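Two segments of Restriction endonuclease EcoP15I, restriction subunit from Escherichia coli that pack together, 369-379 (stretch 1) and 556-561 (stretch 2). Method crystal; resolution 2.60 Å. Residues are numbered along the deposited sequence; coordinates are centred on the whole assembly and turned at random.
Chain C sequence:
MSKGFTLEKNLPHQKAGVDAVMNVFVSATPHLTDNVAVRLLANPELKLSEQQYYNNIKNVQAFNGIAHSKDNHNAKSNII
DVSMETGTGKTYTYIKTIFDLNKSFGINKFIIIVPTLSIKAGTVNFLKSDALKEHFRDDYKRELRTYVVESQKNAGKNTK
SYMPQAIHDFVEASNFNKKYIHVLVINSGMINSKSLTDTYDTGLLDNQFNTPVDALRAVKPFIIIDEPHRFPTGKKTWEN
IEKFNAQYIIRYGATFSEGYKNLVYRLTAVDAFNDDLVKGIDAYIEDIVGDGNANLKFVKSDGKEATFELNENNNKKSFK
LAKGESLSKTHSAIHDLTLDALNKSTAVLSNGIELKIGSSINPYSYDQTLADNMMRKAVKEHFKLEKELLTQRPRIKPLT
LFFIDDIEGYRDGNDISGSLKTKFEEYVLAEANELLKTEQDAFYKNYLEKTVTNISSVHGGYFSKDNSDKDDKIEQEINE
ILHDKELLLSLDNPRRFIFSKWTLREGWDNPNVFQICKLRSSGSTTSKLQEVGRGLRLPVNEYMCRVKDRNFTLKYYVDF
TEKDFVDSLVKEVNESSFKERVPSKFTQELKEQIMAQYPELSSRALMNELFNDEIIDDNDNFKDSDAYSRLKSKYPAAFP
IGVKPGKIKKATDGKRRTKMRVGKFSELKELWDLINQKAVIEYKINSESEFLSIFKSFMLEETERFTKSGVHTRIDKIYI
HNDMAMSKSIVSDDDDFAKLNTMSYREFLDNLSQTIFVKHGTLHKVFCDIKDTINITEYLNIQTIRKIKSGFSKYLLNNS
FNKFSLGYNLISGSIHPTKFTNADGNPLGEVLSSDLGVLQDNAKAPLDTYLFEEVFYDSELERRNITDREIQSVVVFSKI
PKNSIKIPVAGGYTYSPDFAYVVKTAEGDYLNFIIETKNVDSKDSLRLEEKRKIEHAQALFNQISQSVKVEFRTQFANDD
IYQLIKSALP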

# COMPACT_ATOMS: atom_id res chain seq x y z
N THR C 369 -29.22 -26.07 -34.89
CA THR C 369 -28.77 -27.29 -35.55
C THR C 369 -27.33 -27.18 -36.10
O THR C 369 -26.55 -28.12 -35.94
CB THR C 369 -29.76 -27.69 -36.65
N LEU C 370 -26.97 -26.02 -36.70
CA LEU C 370 -25.64 -25.71 -37.26
C LEU C 370 -24.53 -25.77 -36.19
O LEU C 370 -23.47 -26.36 -36.43
CB LEU C 370 -25.67 -24.32 -37.94
CG LEU C 370 -24.34 -23.67 -38.37
CD1 LEU C 370 -23.87 -24.20 -39.71
CD2 LEU C 370 -24.48 -22.16 -38.43
N ALA C 371 -24.76 -25.15 -35.05
CA ALA C 371 -23.83 -25.27 -33.94
C ALA C 371 -23.72 -26.66 -33.38
O ALA C 371 -22.64 -27.15 -33.14
CB ALA C 371 -24.24 -24.32 -32.85
N ASP C 372 -24.85 -27.31 -33.22
CA ASP C 372 -24.92 -28.57 -32.51
C ASP C 372 -24.11 -29.50 -33.33
O ASP C 372 -23.58 -30.47 -32.84
CB ASP C 372 -26.35 -29.05 -32.46
CG ASP C 372 -26.67 -29.74 -31.19
OD1 ASP C 372 -25.80 -29.72 -30.30
OD2 ASP C 372 -27.76 -30.32 -31.08
N ASN C 373 -24.12 -29.22 -34.61
CA ASN C 373 -23.44 -30.03 -35.63
C ASN C 373 -21.93 -29.79 -35.56
O ASN C 373 -21.16 -30.75 -35.58
CB ASN C 373 -23.98 -29.69 -37.02
CG ASN C 373 -24.19 -30.89 -37.92
OD1 ASN C 373 -23.24 -31.48 -38.44
ND2 ASN C 373 -25.45 -31.23 -38.17
N MET C 374 -21.51 -28.51 -35.46
CA MET C 374 -20.11 -28.08 -35.36
C MET C 374 -19.44 -28.63 -34.09
O MET C 374 -18.31 -29.11 -34.16
CB MET C 374 -20.03 -26.54 -35.38
CG MET C 374 -19.33 -26.00 -36.61
SD MET C 374 -19.00 -24.22 -36.53
CE MET C 374 -20.67 -23.56 -36.72
N MET C 375 -20.16 -28.57 -32.95
CA MET C 375 -19.73 -29.04 -31.63
C MET C 375 -19.58 -30.57 -31.58
O MET C 375 -18.59 -31.06 -31.03
CB MET C 375 -20.69 -28.54 -30.55
CG MET C 375 -20.31 -28.96 -29.15
SD MET C 375 -21.31 -28.16 -27.87
CE MET C 375 -22.88 -29.06 -28.06
N ARG C 376 -20.55 -31.31 -32.17
CA ARG C 376 -20.54 -32.77 -32.26
C ARG C 376 -19.34 -33.26 -33.07
O ARG C 376 -18.64 -34.18 -32.64
CB ARG C 376 -21.85 -33.26 -32.90
CG ARG C 376 -22.14 -34.75 -32.74
CD ARG C 376 -23.56 -35.11 -33.15
NE ARG C 376 -23.83 -34.85 -34.56
CZ ARG C 376 -24.63 -33.89 -35.01
NH1 ARG C 376 -25.26 -33.08 -34.16
NH2 ARG C 376 -24.81 -33.72 -36.32
N LYS C 377 -19.09 -32.63 -34.24
CA LYS C 377 -17.99 -32.92 -35.16
C LYS C 377 -16.59 -32.72 -34.51
O LYS C 377 -15.72 -33.58 -34.69
CB LYS C 377 -18.15 -32.06 -36.44
CG LYS C 377 -17.30 -32.50 -37.63
CD LYS C 377 -17.75 -31.82 -38.93
CE LYS C 377 -17.13 -30.46 -39.17
NZ LYS C 377 -17.57 -29.87 -40.46
N ALA C 378 -16.39 -31.63 -33.73
CA ALA C 378 -15.13 -31.32 -33.03
C ALA C 378 -14.85 -32.30 -31.90
O ALA C 378 -13.69 -32.63 -31.65
CB ALA C 378 -15.15 -29.90 -32.48
N VAL C 379 -15.92 -32.78 -31.21
CA VAL C 379 -15.80 -33.76 -30.13
C VAL C 379 -15.27 -35.08 -30.71
O VAL C 379 -14.24 -35.58 -30.25
CB VAL C 379 -17.13 -33.93 -29.34
CG1 VAL C 379 -17.14 -35.20 -28.49
CG2 VAL C 379 -17.42 -32.71 -28.47
N TYR C 556 -9.22 -26.33 -37.40
CA TYR C 556 -9.98 -25.09 -37.27
C TYR C 556 -11.38 -25.26 -37.84
O TYR C 556 -11.53 -25.70 -38.98
CB TYR C 556 -9.22 -23.93 -37.96
CG TYR C 556 -9.57 -22.58 -37.39
CD1 TYR C 556 -10.65 -21.85 -37.88
CD2 TYR C 556 -8.82 -22.02 -36.36
CE1 TYR C 556 -10.97 -20.60 -37.36
CE2 TYR C 556 -9.13 -20.77 -35.83
CZ TYR C 556 -10.21 -20.06 -36.33
OH TYR C 556 -10.55 -18.84 -35.81
N TYR C 557 -12.40 -24.93 -37.05
CA TYR C 557 -13.81 -25.08 -37.41
C TYR C 557 -14.48 -23.75 -37.70
O TYR C 557 -14.54 -22.88 -36.83
CB TYR C 557 -14.58 -25.86 -36.32
CG TYR C 557 -14.07 -27.27 -36.14
CD1 TYR C 557 -12.91 -27.53 -35.40
CD2 TYR C 557 -14.72 -28.35 -36.72
CE1 TYR C 557 -12.42 -28.82 -35.25
CE2 TYR C 557 -14.23 -29.65 -36.58
CZ TYR C 557 -13.08 -29.88 -35.84
OH TYR C 557 -12.59 -31.15 -35.70
N VAL C 558 -14.97 -23.60 -38.95
CA VAL C 558 -15.66 -22.40 -39.43
C VAL C 558 -17.11 -22.63 -39.91
O VAL C 558 -17.55 -23.78 -40.08
CB VAL C 558 -14.83 -21.52 -40.41
CG1 VAL C 558 -13.70 -20.80 -39.70
CG2 VAL C 558 -14.31 -22.32 -41.59
N ASP C 559 -17.83 -21.52 -40.11
CA ASP C 559 -19.22 -21.43 -40.55
C ASP C 559 -19.37 -21.76 -42.05
O ASP C 559 -18.38 -21.82 -42.79
CB ASP C 559 -19.71 -19.99 -40.31
CG ASP C 559 -20.93 -19.84 -39.42
OD1 ASP C 559 -21.27 -20.82 -38.71
OD2 ASP C 559 -21.52 -18.74 -39.40
N PHE C 560 -20.64 -21.89 -42.48
CA PHE C 560 -21.03 -22.07 -43.88
C PHE C 560 -20.65 -20.77 -44.61
O PHE C 560 -20.29 -20.81 -45.78
CB PHE C 560 -22.55 -22.35 -43.98
CG PHE C 560 -23.47 -21.28 -43.40
CD1 PHE C 560 -23.83 -21.31 -42.06
CD2 PHE C 560 -23.95 -20.24 -44.19
CE1 PHE C 560 -24.64 -20.30 -41.51
CE2 PHE C 560 -24.76 -19.24 -43.65
CZ PHE C 560 -25.10 -19.28 -42.31
N THR C 561 -20.69 -19.63 -43.87
CA THR C 561 -20.38 -18.27 -44.31
C THR C 561 -18.95 -18.11 -44.81
O THR C 561 -18.70 -17.27 -45.68
CB THR C 561 -20.65 -17.30 -43.18

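No hydrogen bond crosses this contact, although a tyrosine, a lysine and an aspartate all sit in it; the two stretches meet by van der Waals packing, in which oxygens take part without a hydrogen bond. The most distinctive piece is a methyl group laid on an aromatic face. Ala378 CB lies 4.1 Å from the centroid of the Tyr557 ring, only 16° off the ring normal, and so makes a CH-pi contact in which a weakly polarised C-H group meets the pi cloud.

Stretch 1 is one segment of a longer helix, tied by successive i to i+4 bonds such as Met374 N to Leu370 O (3.1 Å) and Ala378 N to Met374 O (3.2 Å). The strand 556-558 runs nearly antiparallel to it, at 167°, with the axes 9.8 Å apart at their closest. Met374 CA and Tyr557 CA are 7.3 Å apart, and Leu370 CA and Asp559 CA 8.4 Å. Stretch 1 meets its neighbour through Leu370, Met374, Lys377 and Ala378, spaced to recur on one side of the helix.

Tyr557 is the largest contributor to the 362 Å² buried. Its CA-to-CB bond points toward the helix, and with chi1 in m its ring reaches across to Ala378, whose CB approaches Tyr557 CZ to 3.9 Å. The Tyr557 hydroxyl also comes close to the helix backbone, with OH 3.7 Å from Ala378 CA. Lys377 meets the same ring at its edge, with its CE 4.0 Å from Tyr557 CE2. Here the lysine serves through its aliphatic portion, a common way for a long charged side chain to line an aromatic group.

Toward the end of the strand and into the loop after it, the chemistry becomes mixed. Met374 leaves its CA sideways, but its flexible thioether brings the tip nearer: Met374 SD lies 3.9 Å from Val558 O, and Met374 CE lies 3.4 Å from Asp559 OD1. The CA-to-CB bond of Leu370 points toward stretch 2, and Leu370 CD2 touches two different surfaces, Asp559 OD1 at 3.5 Å and the edge of the Phe560 ring, at CE1, at 3.6 Å. The leucine-phenylalanine pair is plain apolar packing, whereas the closest helix atoms to the Asp559 carboxylate oxygen OD1 are the methyl carbons Met374 CE and Leu370 CD2.

The pattern is a methyl over the ring face, a lysine CE at its edge, and leucine and methionine ends against the strand end and loop.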